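PDB 7BW9: serine acetyltransferase 1, putative from Entamoeba histolytica, which probably catalyses the transfer of an acetyl group from acetyl-CoA to serine, giving O-acetylserine, a step in cysteine biosynthesis. Local coordinates for residues A[102-106]-A[133-137]. Sequence-based numbering, arbitrary orientation.
Sequences LVKQD and MMIQR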
loop_
_atom_site.group_PDB
_atom_site.type_symbol
_atom_site.label_atom_id
_atom_site.label_comp_id
_atom_site.label_asym_id
_atom_site.label_seq_id
_atom_site.Cartn_x
_atom_site.Cartn_y
_atom_site.Cartn_z
ATOM N N LEU A 102 -25.544 3.677 4.617
ATOM C CA LEU A 102 -24.751 3.816 3.392
ATOM C C LEU A 102 -23.678 2.733 3.284
ATOM O O LEU A 102 -23.477 2.149 2.208
ATOM C CB LEU A 102 -24.117 5.212 3.338
ATOM C CG LEU A 102 -25.045 6.385 2.974
ATOM C CD1 LEU A 102 -24.318 7.718 3.092
ATOM C CD2 LEU A 102 -25.653 6.226 1.579
ATOM N N VAL A 103 -22.978 2.446 4.386
ATOM C CA VAL A 103 -21.954 1.408 4.361
ATOM C C VAL A 103 -22.580 0.054 4.040
ATOM O O VAL A 103 -22.029 -0.736 3.256
ATOM C CB VAL A 103 -21.186 1.396 5.698
ATOM C CG1 VAL A 103 -20.346 0.137 5.830
ATOM C CG2 VAL A 103 -20.308 2.661 5.810
ATOM N N LYS A 104 -23.763 -0.216 4.605
ATOM C CA LYS A 104 -24.474 -1.455 4.293
ATOM C C LYS A 104 -24.734 -1.581 2.797
ATOM O O LYS A 104 -24.620 -2.672 2.228
ATOM C CB LYS A 104 -25.800 -1.519 5.053
ATOM C CG LYS A 104 -25.677 -1.737 6.553
ATOM C CD LYS A 104 -27.042 -1.524 7.220
ATOM C CE LYS A 104 -27.970 -2.698 6.965
ATOM N NZ LYS A 104 -29.324 -2.458 7.545
ATOM N N GLN A 105 -25.086 -0.476 2.144
ATOM C CA GLN A 105 -25.307 -0.537 0.705
ATOM C C GLN A 105 -24.005 -0.703 -0.064
ATOM O O GLN A 105 -23.989 -1.404 -1.079
ATOM C CB GLN A 105 -26.078 0.690 0.247
ATOM C CG GLN A 105 -27.451 0.772 0.917
ATOM C CD GLN A 105 -28.198 2.020 0.510
ATOM O OE1 GLN A 105 -29.367 1.962 0.126
ATOM N NE2 GLN A 105 -27.520 3.154 0.566
ATOM N N ASP A 106 -22.897 -0.116 0.422
ATOM C CA ASP A 106 -21.598 -0.416 -0.181
ATOM C C ASP A 106 -21.292 -1.912 -0.097
ATOM O O ASP A 106 -20.792 -2.511 -1.058
ATOM C CB ASP A 106 -20.484 0.402 0.488
ATOM C CG ASP A 106 -20.646 1.925 0.294
ATOM O OD1 ASP A 106 -21.180 2.382 -0.759
ATOM O OD2 ASP A 106 -20.227 2.675 1.209
ATOM N N MET A 133 -14.406 3.162 2.747
ATOM C CA MET A 133 -15.646 3.926 2.729
ATOM C C MET A 133 -16.220 4.134 4.128
ATOM O O MET A 133 -16.810 5.187 4.391
ATOM C CB MET A 133 -16.664 3.248 1.813
ATOM C CG MET A 133 -16.319 3.416 0.317
ATOM S SD MET A 133 -15.842 5.107 -0.139
ATOM C CE MET A 133 -17.376 5.961 0.275
ATOM N N MET A 134 -16.054 3.164 5.037
ATOM C CA MET A 134 -16.328 3.433 6.449
ATOM C C MET A 134 -15.608 4.698 6.915
ATOM O O MET A 134 -16.207 5.578 7.540
ATOM C CB MET A 134 -15.895 2.246 7.313
ATOM C CG MET A 134 -16.567 0.916 7.011
ATOM S SD MET A 134 -16.009 -0.315 8.220
ATOM C CE MET A 134 -17.032 -1.732 7.814
ATOM N N ILE A 135 -14.316 4.811 6.610
ATOM C CA ILE A 135 -13.570 6.000 7.010
ATOM C C ILE A 135 -14.011 7.222 6.207
ATOM O O ILE A 135 -14.189 8.314 6.770
ATOM C CB ILE A 135 -12.062 5.749 6.865
ATOM C CG1 ILE A 135 -11.665 4.511 7.660
ATOM C CG2 ILE A 135 -11.258 6.966 7.330
ATOM C CD1 ILE A 135 -11.878 4.648 9.187
ATOM N N GLN A 136 -14.187 7.071 4.882
ATOM C CA GLN A 136 -14.435 8.241 4.036
ATOM C C GLN A 136 -15.761 8.906 4.375
ATOM O O GLN A 136 -15.848 10.138 4.421
ATOM C CB GLN A 136 -14.413 7.862 2.552
ATOM C CG GLN A 136 -14.094 9.070 1.607
ATOM C CD GLN A 136 -15.315 9.911 1.273
ATOM O OE1 GLN A 136 -16.438 9.420 1.333
ATOM N NE2 GLN A 136 -15.104 11.189 0.953
ATOM N N ARG A 137 -16.808 8.109 4.602
ATOM C CA ARG A 137 -18.104 8.691 4.925
ATOM C C ARG A 137 -18.077 9.409 6.274
ATOM O O ARG A 137 -18.770 10.418 6.449
ATOM C CB ARG A 137 -19.173 7.597 4.870
ATOM C CG ARG A 137 -19.250 6.983 3.457
ATOM C CD ARG A 137 -20.579 6.342 3.172
ATOM N NE ARG A 137 -20.631 5.627 1.895
ATOM C CZ ARG A 137 -20.847 6.209 0.710
ATOM N NH1 ARG A 137 -21.006 7.523 0.629
ATOM N NH2 ARG A 137 -20.912 5.469 -0.391
#
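V103 and M134, their CA atoms 6.3 Å apart, mark where helix 96-113 and helix 128-144 pass each other, nearly antiparallel at 148° with the axes of the two short segments 10.3 Å apart. Both helices belong to the helical part of this serine acetyltransferase, packed against the first turn of its left-handed beta-helix. The polar heart of the contact is a two-pronged salt bridge between D106 and R137, in which the guanidinium group presents its NE/NH2 side to the carboxylate. R137 NE reaches D106 OD2 at 3.1 Å, and R137 NH2 reaches D106 OD1 at the same 3.1 Å; a weak third bond runs from NH2 to OD2. Both oxygens use their syn lone pairs, and the two flat groups are only 19° from coplanar, so the paired bonds fix the rotation of both. The R137 chain, extended from CG to NE, spans the gap between the helices. D106 and R137 are both buried, and the beta-helix supplies further partners: the carbonyls of G173 and I172 take NH2 and NH1 of R137, while the backbone N of F176 donates to D106 OD1. The bridge thus ties both helices to the first coil. Apolar groups cover opposite faces of the guanidinium: L102 CB over one, M133 CE over the other. L102 lies crosswise against the arginine, with CB 3.7 Å from R137 CD. The M133 chain bends at chi2 and chi3, which brings its methyl CE over the centre of the guanidinium, 3.5 Å above the plane. Away from the salt bridge, V103 crosses M134 at about a right angle, with V103 CG1 4.0 Å from M134 CG.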